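Local atomic coordinates of Myo-inositol 2-dehydrogenase (Lactobacillus plantarum WCFS1, PDB entry 3CEA), a protein that probably catalyses the NAD-dependent oxidation of myo-inositol to scyllo-inosose, using a Rossmann-fold domain to bind its cofactor. Residues 160-165 with 184-189; 228-233 with 238-243; 209-212 with 216-219; 154-159 with 195-200. All coordinates share one frame; numbering follows the deposited sequence.

In the fold
All four contacts belong to the C-terminal domain and its mixed sheet. Interactions 1 and 4 both join strand 153-163 to helix 182-198, with centres about 18 Å apart. Interaction 2 pairs strand 237-243, the neighbour of 153-163, with strand 225-232. The centres of interactions 2 and 4 are about 9 Å apart, and the bond of Thr239 OG1 with Tyr155 OH (2.7 Å) ties them. Gly160 N to Ile241 O (2.8 Å) connects interactions 1 and 2. Interaction 3 closes the turn after strand 202-210. The centres of interactions 3 and 4 are about 28 Å apart. Interaction 1 includes His189 of the NAD pocket; Leu217's side chain in interaction 3 is about 14 Å from a bound NAD.

Interaction 1: 160-165 with 184-189; sequences GIDPIS and VDMNIH. With NAD (nicotinamide-adenine-dinucleotide), chain E.
Helix 182-198 lies against strand 153-163 beside the nicotinamide end of the NAD pocket, and Met186, a selenomethionine, bridges the two by resting on Gly160. Its CG is 3.4 Å from Gly160 O, and the chain, bent at chi2 (-51°) and again at chi3, folds CE back until it is 3.6 Å from Gly160 CA. A CB on Gly160 would run into this methyl, so the close fit seems to rest on the bare alpha carbon. SE also faces the carboxylate of Asp162, 4.0 Å from OD1, where the two side chains meet at a slant. The contact is van der Waals packing.

One turn on, His189 reaches the cofactor. With CG anti to the carbonyl carbon, its ring meets the carboxamide of NAD: CE1 and NE2 are each 3.3 Å from O7N, which approaches obliquely, while N7N lies in the ring plane at its edge. Met186 O also sits at the ring edge, in plane. Replacing His189 by an alanine would probably leave the nicotinamide carboxamide without its ring neighbour and freer to turn.

Asp185 OD2 has a salt bridge to Arg244, which also makes a long, weak ion pair with Asp162. Strand 237-243 runs alongside, Gly160 and Asp162 bonding through their backbones to Ile241 and Gly243. Val184 and Ile188 pack on helix 319-338, while Ile161 meets Trp262 of the second subunit.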
loop_
_atom_site.group_PDB
_atom_site.type_symbol
_atom_site.label_atom_id
_atom_site.label_comp_id
_atom_site.label_asym_id
_atom_site.label_seq_id
_atom_site.Cartn_x
_atom_site.Cartn_y
_atom_site.Cartn_z
ATOM N N GLY A 160 -0.121 1.812 -20.346
ATOM C CA GLY A 160 1.036 1.083 -20.848
ATOM C C GLY A 160 2.170 2.054 -21.094
ATOM O O GLY A 160 2.318 2.583 -22.198
ATOM N N ILE A 161 2.960 2.300 -20.053
ATOM C CA ILE A 161 4.027 3.301 -20.108
ATOM C C ILE A 161 5.396 2.691 -19.809
ATOM O O ILE A 161 5.603 2.084 -18.755
ATOM C CB ILE A 161 3.741 4.524 -19.173
ATOM C CG1 ILE A 161 2.422 5.210 -19.545
ATOM C CG2 ILE A 161 4.831 5.560 -19.279
ATOM C CD1 ILE A 161 1.236 4.758 -18.736
ATOM N N ASP A 162 6.310 2.845 -20.764
ATOM C CA ASP A 162 7.709 2.439 -20.621
ATOM C C ASP A 162 8.470 3.432 -19.737
ATOM O O ASP A 162 8.056 4.587 -19.611
ATOM C CB ASP A 162 8.384 2.364 -21.995
ATOM C CG ASP A 162 8.036 1.099 -22.765
ATOM O OD1 ASP A 162 7.316 0.227 -22.231
ATOM O OD2 ASP A 162 8.497 0.975 -23.921
ATOM N N PRO A 163 9.579 2.984 -19.113
ATOM C CA PRO A 163 10.434 3.901 -18.353
ATOM C C PRO A 163 11.398 4.699 -19.229
ATOM O O PRO A 163 11.686 4.292 -20.353
ATOM C CB PRO A 163 11.215 2.963 -17.432
ATOM C CG PRO A 163 11.298 1.688 -18.185
ATOM C CD PRO A 163 10.076 1.595 -19.056
ATOM N N ILE A 164 11.898 5.815 -18.696
ATOM C CA ILE A 164 12.838 6.702 -19.403
ATOM C C ILE A 164 14.118 5.982 -19.859
ATOM O O ILE A 164 14.730 6.362 -20.866
ATOM C CB ILE A 164 13.213 7.948 -18.541
ATOM C CG1 ILE A 164 11.959 8.749 -18.164
ATOM C CG2 ILE A 164 14.219 8.850 -19.273
ATOM C CD1 ILE A 164 12.174 9.772 -17.045
ATOM N N SER A 165 14.518 4.950 -19.118
ATOM C CA SER A 165 15.695 4.148 -19.457
ATOM C C SER A 165 15.528 3.416 -20.789
ATOM O O SER A 165 16.513 3.098 -21.460
ATOM C CB SER A 165 16.002 3.146 -18.342
ATOM O OG SER A 165 14.917 2.255 -18.141
ATOM N N VAL A 184 -0.788 1.854 -31.623
ATOM C CA VAL A 184 -0.607 0.516 -32.182
ATOM C C VAL A 184 0.417 -0.291 -31.376
ATOM O O VAL A 184 0.189 -1.463 -31.070
ATOM C CB VAL A 184 -0.221 0.575 -33.687
ATOM C CG1 VAL A 184 0.309 -0.768 -34.184
ATOM C CG2 VAL A 184 -1.414 1.015 -34.521
ATOM N N ASP A 185 1.531 0.348 -31.023
ATOM C CA ASP A 185 2.614 -0.330 -30.320
ATOM C C ASP A 185 2.296 -0.585 -28.843
ATOM O O ASP A 185 2.485 -1.698 -28.355
ATOM C CB ASP A 185 3.927 0.446 -30.469
ATOM C CG ASP A 185 5.148 -0.402 -30.142
ATOM O OD1 ASP A 185 5.230 -1.555 -30.625
ATOM O OD2 ASP A 185 6.032 0.092 -29.408
HETATM N N MSE A 186 1.816 0.440 -28.139
HETATM C CA MSE A 186 1.480 0.297 -26.725
HETATM C C MSE A 186 0.047 -0.174 -26.474
HETATM O O MSE A 186 -0.171 -1.259 -25.931
HETATM C CB MSE A 186 1.733 1.598 -25.955
HETATM C CG MSE A 186 3.152 1.796 -25.449
HETATM SE SE MSE A 186 3.961 0.316 -24.419
HETATM C CE MSE A 186 2.376 -0.607 -23.678
ATOM N N ASN A 187 -0.919 0.644 -26.886
ATOM C CA ASN A 187 -2.308 0.513 -26.440
ATOM C C ASN A 187 -3.094 -0.694 -26.953
ATOM O O ASN A 187 -4.160 -1.011 -26.418
ATOM C CB ASN A 187 -3.071 1.806 -26.737
ATOM C CG ASN A 187 -2.537 2.986 -25.951
ATOM O OD1 ASN A 187 -2.116 3.991 -26.525
ATOM N ND2 ASN A 187 -2.538 2.862 -24.625
ATOM N N ILE A 188 -2.561 -1.364 -27.973
ATOM C CA ILE A 188 -3.213 -2.518 -28.600
ATOM C C ILE A 188 -3.529 -3.637 -27.598
ATOM O O ILE A 188 -4.550 -4.320 -27.721
ATOM C CB ILE A 188 -2.371 -3.061 -29.793
ATOM C CG1 ILE A 188 -3.221 -3.944 -30.711
ATOM C CG2 ILE A 188 -1.109 -3.779 -29.305
ATOM C CD1 ILE A 188 -2.558 -4.288 -32.028
ATOM N N HIS A 189 -2.650 -3.805 -26.610
ATOM C CA HIS A 189 -2.810 -4.816 -25.572
ATOM C C HIS A 189 -4.062 -4.572 -24.744
ATOM O O HIS A 189 -4.839 -5.497 -24.500
ATOM C CB HIS A 189 -1.591 -4.832 -24.656
ATOM C CG HIS A 189 -0.345 -5.333 -25.313
ATOM N ND1 HIS A 189 -0.057 -6.676 -25.436
ATOM C CD2 HIS A 189 0.696 -4.671 -25.871
ATOM C CE1 HIS A 189 1.105 -6.819 -26.045
ATOM N NE2 HIS A 189 1.584 -5.619 -26.318
HETATM P PA NAD E . 13.929 -5.360 -31.934
HETATM O O1A NAD E . 14.520 -5.225 -30.583
HETATM O O2A NAD E . 14.280 -4.216 -32.805
HETATM O O5B NAD E . 14.395 -6.760 -32.576
HETATM C C5B NAD E . 14.157 -7.049 -33.939
HETATM C C4B NAD E . 14.992 -8.254 -34.365
HETATM O O4B NAD E . 14.556 -8.745 -35.622
HETATM C C3B NAD E . 16.465 -7.909 -34.510
HETATM O O3B NAD E . 17.204 -8.910 -33.854
HETATM C C2B NAD E . 16.731 -7.944 -36.002
HETATM O O2B NAD E . 18.014 -8.443 -36.311
HETATM C C1B NAD E . 15.639 -8.863 -36.526
HETATM N N9A NAD E . 15.221 -8.490 -37.891
HETATM C C8A NAD E . 14.819 -7.251 -38.325
HETATM N N7A NAD E . 14.513 -7.327 -39.641
HETATM C C5A NAD E . 14.720 -8.598 -40.054
HETATM C C6A NAD E . 14.569 -9.213 -41.291
HETATM N N6A NAD E . 13.917 -8.580 -42.261
HETATM N N1A NAD E . 14.862 -10.560 -41.420
HETATM C C2A NAD E . 15.303 -11.288 -40.326
HETATM N N3A NAD E . 15.452 -10.668 -39.098
HETATM C C4A NAD E . 15.165 -9.344 -38.964
HETATM O O3 NAD E . 12.326 -5.493 -31.834
HETATM P PN NAD E . 11.607 -6.195 -30.574
HETATM O O1N NAD E . 12.371 -7.404 -30.185
HETATM O O2N NAD E . 11.322 -5.133 -29.588
HETATM O O5D NAD E . 10.177 -6.657 -31.146
HETATM C C5D NAD E . 10.015 -7.370 -32.349
HETATM C C4D NAD E . 8.524 -7.628 -32.540
HETATM O O4D NAD E . 7.938 -8.029 -31.314
HETATM C C3D NAD E . 7.788 -6.384 -33.015
HETATM O O3D NAD E . 6.989 -6.720 -34.126
HETATM C C2D NAD E . 6.927 -5.971 -31.837
HETATM O O2D NAD E . 5.665 -5.502 -32.243
HETATM C C1D NAD E . 6.802 -7.241 -31.006
HETATM N N1N NAD E . 6.733 -6.946 -29.560
HETATM C C2N NAD E . 5.714 -7.493 -28.822
HETATM C C3N NAD E . 5.614 -7.234 -27.451
HETATM C C7N NAD E . 4.613 -7.961 -26.599
HETATM O O7N NAD E . 4.240 -7.385 -25.369
HETATM N N7N NAD E . 4.099 -9.123 -27.014
HETATM C C4N NAD E . 6.559 -6.412 -26.839
HETATM C C5N NAD E . 7.589 -5.860 -27.596
HETATM C C6N NAD E . 7.666 -6.135 -28.961
#

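Interaction 2: 228-233 with 238-243; sequences AQLKMS and ATLIGG
Ala228 O takes the amide of Leu240 at 2.8 Å and, beside it, the CA-H of Thr239, with Thr239 CA 3.1 Å away. Ala238 O is held in the same way: Leu230 N donates to it at 2.8 Å, and Gln229 CA lies 3.2 Å off. The return bonds, Ala228 N to Leu240 O and Ala238 N to Leu230 O (3.2 Å), complete two hydrogen-bonded pairs of an antiparallel beta hairpin. Gln229 and Thr239 form the non-hydrogen-bonded pair between them.

On the face of Ala228, Leu230, Ala238 and Leu240, Leu230 CD1 meets Leu240 CD1 at 3.9 Å, the two side chains crossing at about a right angle, and Leu240 CD1 also touches Ala228 CB. On the other face Gln229, its CG anti to the backbone N and its chain extended, carries OE1 to a water that donates to it at 2.7 Å and accepts from Thr239 OG1; that hydroxyl also bonds to Tyr155 OH. Gln229 and Thr239 there pack against the same residues of the second subunit.

The hairpin lies between strands 202-210 and 153-163, and Ala228 and Leu240 rest on helix 182-198 through Phe183, Asn187 and Ile194.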
loop_
_atom_site.group_PDB
_atom_site.type_symbol
_atom_site.label_atom_id
_atom_site.label_comp_id
_atom_site.label_asym_id
_atom_site.label_seq_id
_atom_site.Cartn_x
_atom_site.Cartn_y
_atom_site.Cartn_z
ATOM N N ALA A 228 -6.358 7.923 -25.451
ATOM C CA ALA A 228 -7.582 7.658 -26.203
ATOM C C ALA A 228 -8.776 7.423 -25.287
ATOM O O ALA A 228 -8.657 6.749 -24.266
ATOM C CB ALA A 228 -7.394 6.469 -27.126
ATOM N N GLN A 229 -9.920 7.994 -25.658
ATOM C CA GLN A 229 -11.189 7.663 -25.028
ATOM C C GLN A 229 -12.065 6.936 -26.043
ATOM O O GLN A 229 -12.057 7.280 -27.228
ATOM C CB GLN A 229 -11.891 8.909 -24.490
ATOM C CG GLN A 229 -13.087 8.602 -23.586
ATOM C CD GLN A 229 -13.586 9.813 -22.830
ATOM O OE1 GLN A 229 -12.842 10.432 -22.070
ATOM N NE2 GLN A 229 -14.855 10.152 -23.025
ATOM N N LEU A 230 -12.806 5.931 -25.573
ATOM C CA LEU A 230 -13.588 5.062 -26.450
ATOM C C LEU A 230 -15.029 4.880 -25.981
ATOM O O LEU A 230 -15.301 4.755 -24.786
ATOM C CB LEU A 230 -12.932 3.679 -26.587
ATOM C CG LEU A 230 -11.450 3.497 -26.948
ATOM C CD1 LEU A 230 -11.044 2.045 -26.738
ATOM C CD2 LEU A 230 -11.132 3.927 -28.376
ATOM N N LYS A 231 -15.944 4.857 -26.943
ATOM C CA LYS A 231 -17.336 4.531 -26.689
ATOM C C LYS A 231 -17.548 3.093 -27.147
ATOM O O LYS A 231 -17.256 2.760 -28.297
ATOM C CB LYS A 231 -18.253 5.491 -27.455
ATOM C CG LYS A 231 -19.720 5.405 -27.074
ATOM C CD LYS A 231 -20.578 6.341 -27.919
ATOM C CE LYS A 231 -22.037 6.301 -27.466
ATOM N NZ LYS A 231 -22.907 7.202 -28.279
HETATM N N MSE A 232 -18.027 2.239 -26.245
HETATM C CA MSE A 232 -18.268 0.832 -26.574
HETATM C C MSE A 232 -19.699 0.607 -27.067
HETATM O O MSE A 232 -20.587 1.430 -26.830
HETATM C CB MSE A 232 -17.959 -0.089 -25.384
HETATM C CG MSE A 232 -16.584 0.111 -24.751
HETATM SE SE MSE A 232 -15.082 -0.210 -25.936
HETATM C CE MSE A 232 -15.249 -2.130 -26.135
ATOM N N SER A 233 -19.905 -0.524 -27.738
ATOM C CA SER A 233 -21.169 -0.859 -28.398
ATOM C C SER A 233 -22.368 -1.029 -27.461
ATOM O O SER A 233 -23.513 -0.998 -27.917
ATOM C CB SER A 233 -21.002 -2.118 -29.259
ATOM O OG SER A 233 -20.532 -3.218 -28.492
ATOM N N ALA A 238 -14.026 3.795 -22.058
ATOM C CA ALA A 238 -12.661 3.365 -21.785
ATOM C C ALA A 238 -11.629 4.428 -22.129
ATOM O O ALA A 238 -11.806 5.199 -23.074
ATOM C CB ALA A 238 -12.350 2.059 -22.514
ATOM N N THR A 239 -10.561 4.463 -21.338
ATOM C CA THR A 239 -9.413 5.318 -21.600
ATOM C C THR A 239 -8.188 4.433 -21.784
ATOM O O THR A 239 -7.997 3.471 -21.037
ATOM C CB THR A 239 -9.161 6.302 -20.436
ATOM O OG1 THR A 239 -10.333 7.093 -20.219
ATOM C CG2 THR A 239 -7.983 7.227 -20.733
ATOM N N LEU A 240 -7.375 4.757 -22.787
ATOM C CA LEU A 240 -6.095 4.085 -23.007
ATOM C C LEU A 240 -4.975 5.109 -22.989
ATOM O O LEU A 240 -5.071 6.157 -23.632
ATOM C CB LEU A 240 -6.065 3.362 -24.354
ATOM C CG LEU A 240 -7.270 2.585 -24.876
ATOM C CD1 LEU A 240 -7.135 2.438 -26.382
ATOM C CD2 LEU A 240 -7.397 1.228 -24.205
ATOM N N ILE A 241 -3.911 4.797 -22.256
ATOM C CA ILE A 241 -2.728 5.644 -22.234
ATOM C C ILE A 241 -1.466 4.852 -22.565
ATOM O O ILE A 241 -1.127 3.877 -21.890
ATOM C CB ILE A 241 -2.575 6.389 -20.889
ATOM C CG1 ILE A 241 -3.794 7.286 -20.650
ATOM C CG2 ILE A 241 -1.271 7.193 -20.862
ATOM C CD1 ILE A 241 -3.635 8.255 -19.525
ATOM N N GLY A 242 -0.796 5.272 -23.632
ATOM C CA GLY A 242 0.493 4.720 -24.011
ATOM C C GLY A 242 1.549 5.785 -23.824
ATOM O O GLY A 242 1.385 6.914 -24.287
ATOM N N GLY A 243 2.629 5.427 -23.138
ATOM C CA GLY A 243 3.713 6.360 -22.859
ATOM C C GLY A 243 5.070 5.694 -22.887
ATOM O O GLY A 243 5.165 4.461 -22.912
HETATM O O HOH W 1 -10.415 9.749 -21.200
#

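Interaction 3: 209-212 with 216-219; sequences TSNI and QLAD
Asn211, just beyond the end of strand 202-210, lies against the 3-10 turn of 216-219 with its amide group. The van der Waals contacts divide between the two ends of that amide. OD1 comes up to Leu217 CB at 3.7 Å, while ND2 meets the methyl CB of Ala218 at the same 3.7 Å, with Ala218 N a little farther from ND2 at 3.9 Å. The group thus lies across two successive residues of the 3-10 turn, touching each through its beta carbon. Asn211 and Leu217 approach at a slant, and the contact is small, burying 107 Å² in all.

The polar interactions of Asn211 run to the loop that leads into strand 225-232. OD1 accepts from Glu224 N and ND2 donates to Glu222 O, so both ends of the amide are engaged and its rotation is fixed. Its chi1 of -95°, well away from a staggered value, is consistent with a group drawn to these two backbone partners. Within the 3-10 segment, Asp219 N bonds to Gln216 O (3.2 Å), which closes the turn that presents Leu217 and Ala218 to Asn211.

Leu217 also takes part in apolar packing. With CG anti to its carbonyl carbon, the side chain reaches Met167 and Phe170 of helix 167-176. The turn therefore connects that helix to the end of strand 202-210, where Ser210 pairs through its backbone with Thr225 at the start of strand 225-232 and Thr209 packs on helix 319-338.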
loop_
_atom_site.group_PDB
_atom_site.type_symbol
_atom_site.label_atom_id
_atom_site.label_comp_id
_atom_site.label_asym_id
_atom_site.label_seq_id
_atom_site.Cartn_x
_atom_site.Cartn_y
_atom_site.Cartn_z
ATOM N N THR A 209 -2.408 13.175 -28.805
ATOM C CA THR A 209 -0.995 12.831 -28.697
ATOM C C THR A 209 -0.183 13.938 -28.044
ATOM O O THR A 209 -0.599 15.097 -28.028
ATOM C CB THR A 209 -0.377 12.490 -30.068
ATOM O OG1 THR A 209 -0.639 13.550 -30.996
ATOM C CG2 THR A 209 -0.941 11.177 -30.609
ATOM N N SER A 210 0.980 13.564 -27.510
ATOM C CA SER A 210 1.867 14.497 -26.826
ATOM C C SER A 210 3.323 14.180 -27.102
ATOM O O SER A 210 3.721 13.011 -27.130
ATOM C CB SER A 210 1.631 14.451 -25.317
ATOM O OG SER A 210 2.453 15.389 -24.641
ATOM N N ASN A 211 4.108 15.235 -27.304
ATOM C CA ASN A 211 5.560 15.139 -27.381
ATOM C C ASN A 211 6.242 16.048 -26.359
ATOM O O ASN A 211 7.415 16.400 -26.516
ATOM C CB ASN A 211 6.049 15.464 -28.794
ATOM C CG ASN A 211 6.234 14.225 -29.650
ATOM O OD1 ASN A 211 6.637 13.165 -29.162
ATOM N ND2 ASN A 211 5.958 14.358 -30.944
ATOM N N ILE A 212 5.507 16.424 -25.315
ATOM C CA ILE A 212 6.032 17.303 -24.270
ATOM C C ILE A 212 7.230 16.671 -23.550
ATOM O O ILE A 212 8.266 17.317 -23.378
ATOM C CB ILE A 212 4.924 17.724 -23.263
ATOM C CG1 ILE A 212 3.895 18.630 -23.955
ATOM C CG2 ILE A 212 5.523 18.431 -22.043
ATOM C CD1 ILE A 212 2.631 18.888 -23.147
ATOM N N GLN A 216 12.001 15.206 -29.367
ATOM C CA GLN A 216 12.888 14.643 -30.387
ATOM C C GLN A 216 12.265 13.446 -31.109
ATOM O O GLN A 216 12.757 13.026 -32.157
ATOM C CB GLN A 216 14.253 14.266 -29.787
ATOM C CG GLN A 216 14.260 13.001 -28.912
ATOM C CD GLN A 216 13.927 13.263 -27.445
ATOM O OE1 GLN A 216 13.368 14.303 -27.088
ATOM N NE2 GLN A 216 14.275 12.310 -26.588
ATOM N N LEU A 217 11.188 12.900 -30.545
ATOM C CA LEU A 217 10.494 11.764 -31.149
ATOM C C LEU A 217 9.739 12.157 -32.415
ATOM O O LEU A 217 9.459 11.310 -33.264
ATOM C CB LEU A 217 9.555 11.095 -30.141
ATOM C CG LEU A 217 10.206 10.217 -29.066
ATOM C CD1 LEU A 217 9.179 9.811 -28.013
ATOM C CD2 LEU A 217 10.877 8.981 -29.667
ATOM N N ALA A 218 9.423 13.447 -32.536
ATOM C CA ALA A 218 8.790 13.997 -33.735
ATOM C C ALA A 218 9.683 13.842 -34.965
ATOM O O ALA A 218 9.187 13.688 -36.086
ATOM C CB ALA A 218 8.434 15.460 -33.519
ATOM N N ASP A 219 10.997 13.872 -34.741
ATOM C CA ASP A 219 11.993 13.769 -35.809
ATOM C C ASP A 219 11.962 12.410 -36.510
ATOM O O ASP A 219 12.412 12.288 -37.652
ATOM C CB ASP A 219 13.399 14.068 -35.272
ATOM C CG ASP A 219 13.507 15.450 -34.628
ATOM O OD1 ASP A 219 12.504 16.203 -34.628
ATOM O OD2 ASP A 219 14.601 15.785 -34.118
#

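Interaction 4: 154-159 with 195-200; sequences IYMRGY and RWFTGQ
CG of Met156, a selenomethionine, stands anti to its own carbonyl carbon and the chain runs straight on to SE before chi3 (62°) turns CE aside, which brings both atoms against Phe197. The result is a Met-aromatic contact that packs strand 153-163 of the C-terminal mixed sheet onto the last turn of helix 182-198. SE is 5.5 Å from the ring centroid, at 49° to the ring normal, an oblique approach. The nearest touch is made at the root of the ring: SE lies 3.8 Å from Phe197 CB, and CE is 4.0 Å from Phe197 CG. The two side chains cross at about a right angle.

Next along the helix, Thr198 turns its methyl to the same selenium, with CG2 to Met156 SE at 3.9 Å. Its hydroxyl, set between backbone N and carbonyl carbon, serves the helix end instead: OG1 bonds to Ile194 O and, in an ST turn, accepts from Gln200 N at 3.1 Å, with an N-H...O angle of 159°. A valine in place of Thr198 would probably leave Gln200 N without its side-chain acceptor and free the turn to shift.

Met156 also packs on Val256 of strand 251-258, and Thr198 on Met232 of strand 225-232. Gly199, with positive phi, leads the chain out of the helix, while its N still bonds to Arg195 O at 2.9 Å.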
loop_
_atom_site.group_PDB
_atom_site.type_symbol
_atom_site.label_atom_id
_atom_site.label_comp_id
_atom_site.label_asym_id
_atom_site.label_seq_id
_atom_site.Cartn_x
_atom_site.Cartn_y
_atom_site.Cartn_z
ATOM N N ILE A 154 -18.740 -0.575 -16.168
ATOM C CA ILE A 154 -19.141 0.744 -16.660
ATOM C C ILE A 154 -17.982 1.507 -17.309
ATOM O O ILE A 154 -18.198 2.337 -18.193
ATOM C CB ILE A 154 -19.853 1.608 -15.563
ATOM C CG1 ILE A 154 -18.914 1.927 -14.395
ATOM C CG2 ILE A 154 -21.138 0.919 -15.077
ATOM C CD1 ILE A 154 -19.545 2.755 -13.288
ATOM N N TYR A 155 -16.757 1.208 -16.880
ATOM C CA TYR A 155 -15.574 1.939 -17.335
ATOM C C TYR A 155 -14.295 1.134 -17.155
ATOM O O TYR A 155 -14.141 0.402 -16.176
ATOM C CB TYR A 155 -15.455 3.281 -16.601
ATOM C CG TYR A 155 -14.182 4.045 -16.893
ATOM C CD1 TYR A 155 -14.077 4.855 -18.023
ATOM C CD2 TYR A 155 -13.085 3.961 -16.036
ATOM C CE1 TYR A 155 -12.912 5.560 -18.298
ATOM C CE2 TYR A 155 -11.910 4.659 -16.302
ATOM C CZ TYR A 155 -11.833 5.457 -17.436
ATOM O OH TYR A 155 -10.684 6.163 -17.704
HETATM N N MSE A 156 -13.375 1.289 -18.103
HETATM C CA MSE A 156 -12.083 0.616 -18.047
HETATM C C MSE A 156 -10.955 1.564 -18.420
HETATM O O MSE A 156 -11.108 2.421 -19.289
HETATM C CB MSE A 156 -12.065 -0.619 -18.951
HETATM C CG MSE A 156 -13.048 -1.709 -18.525
HETATM SE SE MSE A 156 -12.858 -3.353 -19.528
HETATM C CE MSE A 156 -11.018 -3.824 -19.034
ATOM N N ARG A 157 -9.819 1.401 -17.753
ATOM C CA ARG A 157 -8.674 2.270 -17.975
ATOM C C ARG A 157 -7.411 1.435 -18.115
ATOM O O ARG A 157 -7.063 0.663 -17.224
ATOM C CB ARG A 157 -8.549 3.273 -16.829
ATOM C CG ARG A 157 -7.481 4.333 -17.025
ATOM C CD ARG A 157 -7.545 5.391 -15.926
ATOM N NE ARG A 157 -7.607 4.819 -14.578
ATOM C CZ ARG A 157 -6.553 4.381 -13.888
ATOM N NH1 ARG A 157 -5.329 4.436 -14.410
ATOM N NH2 ARG A 157 -6.726 3.880 -12.668
ATOM N N GLY A 158 -6.741 1.590 -19.253
ATOM C CA GLY A 158 -5.509 0.871 -19.531
ATOM C C GLY A 158 -4.335 1.817 -19.647
ATOM O O GLY A 158 -4.381 2.781 -20.412
ATOM N N TYR A 159 -3.292 1.538 -18.868
ATOM C CA TYR A 159 -2.029 2.264 -18.924
ATOM C C TYR A 159 -0.935 1.325 -19.412
ATOM O O TYR A 159 -0.830 0.186 -18.944
ATOM C CB TYR A 159 -1.642 2.777 -17.535
ATOM C CG TYR A 159 -2.268 4.086 -17.096
ATOM C CD1 TYR A 159 -3.486 4.524 -17.614
ATOM C CD2 TYR A 159 -1.650 4.869 -16.121
ATOM C CE1 TYR A 159 -4.058 5.718 -17.193
ATOM C CE2 TYR A 159 -2.216 6.059 -15.688
ATOM C CZ TYR A 159 -3.419 6.480 -16.228
ATOM O OH TYR A 159 -3.982 7.662 -15.803
ATOM N N ARG A 195 -11.874 -5.668 -25.053
ATOM C CA ARG A 195 -12.730 -6.543 -25.862
ATOM C C ARG A 195 -12.995 -7.857 -25.132
ATOM O O ARG A 195 -14.127 -8.349 -25.106
ATOM C CB ARG A 195 -12.093 -6.824 -27.225
ATOM C CG ARG A 195 -11.995 -5.608 -28.145
ATOM C CD ARG A 195 -11.674 -6.003 -29.587
ATOM N NE ARG A 195 -12.769 -6.748 -30.205
ATOM C CZ ARG A 195 -12.773 -8.064 -30.406
ATOM N NH1 ARG A 195 -11.730 -8.802 -30.054
ATOM N NH2 ARG A 195 -13.826 -8.643 -30.965
ATOM N N TRP A 196 -11.940 -8.404 -24.531
ATOM C CA TRP A 196 -12.013 -9.639 -23.762
ATOM C C TRP A 196 -12.949 -9.515 -22.556
ATOM O O TRP A 196 -13.823 -10.361 -22.357
ATOM C CB TRP A 196 -10.602 -10.055 -23.327
ATOM C CG TRP A 196 -10.502 -11.394 -22.645
ATOM C CD1 TRP A 196 -11.241 -12.515 -22.910
ATOM C CD2 TRP A 196 -9.582 -11.757 -21.609
ATOM N NE1 TRP A 196 -10.849 -13.545 -22.092
ATOM C CE2 TRP A 196 -9.831 -13.109 -21.283
ATOM C CE3 TRP A 196 -8.571 -11.070 -20.920
ATOM C CZ2 TRP A 196 -9.107 -13.789 -20.298
ATOM C CZ3 TRP A 196 -7.853 -11.747 -19.939
ATOM C CH2 TRP A 196 -8.125 -13.092 -19.639
ATOM N N PHE A 197 -12.774 -8.450 -21.773
ATOM C CA PHE A 197 -13.530 -8.256 -20.535
ATOM C C PHE A 197 -15.007 -7.926 -20.757
ATOM O O PHE A 197 -15.869 -8.381 -19.997
ATOM C CB PHE A 197 -12.873 -7.176 -19.665
ATOM C CG PHE A 197 -11.826 -7.701 -18.716
ATOM C CD1 PHE A 197 -10.550 -8.023 -19.164
ATOM C CD2 PHE A 197 -12.113 -7.860 -17.365
ATOM C CE1 PHE A 197 -9.580 -8.503 -18.282
ATOM C CE2 PHE A 197 -11.148 -8.336 -16.476
ATOM C CZ PHE A 197 -9.882 -8.661 -16.937
ATOM N N THR A 198 -15.290 -7.146 -21.800
ATOM C CA THR A 198 -16.639 -6.636 -22.060
ATOM C C THR A 198 -17.449 -7.487 -23.037
ATOM O O THR A 198 -18.672 -7.580 -22.918
ATOM C CB THR A 198 -16.600 -5.199 -22.622
ATOM O OG1 THR A 198 -15.837 -5.182 -23.836
ATOM C CG2 THR A 198 -15.986 -4.237 -21.615
ATOM N N GLY A 199 -16.772 -8.089 -24.009
ATOM C CA GLY A 199 -17.449 -8.781 -25.102
ATOM C C GLY A 199 -18.017 -7.790 -26.103
ATOM O O GLY A 199 -18.681 -8.175 -27.062
ATOM N N GLN A 200 -17.739 -6.509 -25.871
ATOM C CA GLN A 200 -18.209 -5.417 -26.720
ATOM C C GLN A 200 -17.088 -4.904 -27.632
ATOM O O GLN A 200 -15.907 -5.188 -27.407
ATOM C CB GLN A 200 -18.738 -4.267 -25.851
ATOM C CG GLN A 200 -19.898 -4.641 -24.926
ATOM C CD GLN A 200 -20.258 -3.548 -23.917
ATOM O OE1 GLN A 200 -20.084 -2.350 -24.171
ATOM N NE2 GLN A 200 -20.791 -3.964 -22.771
#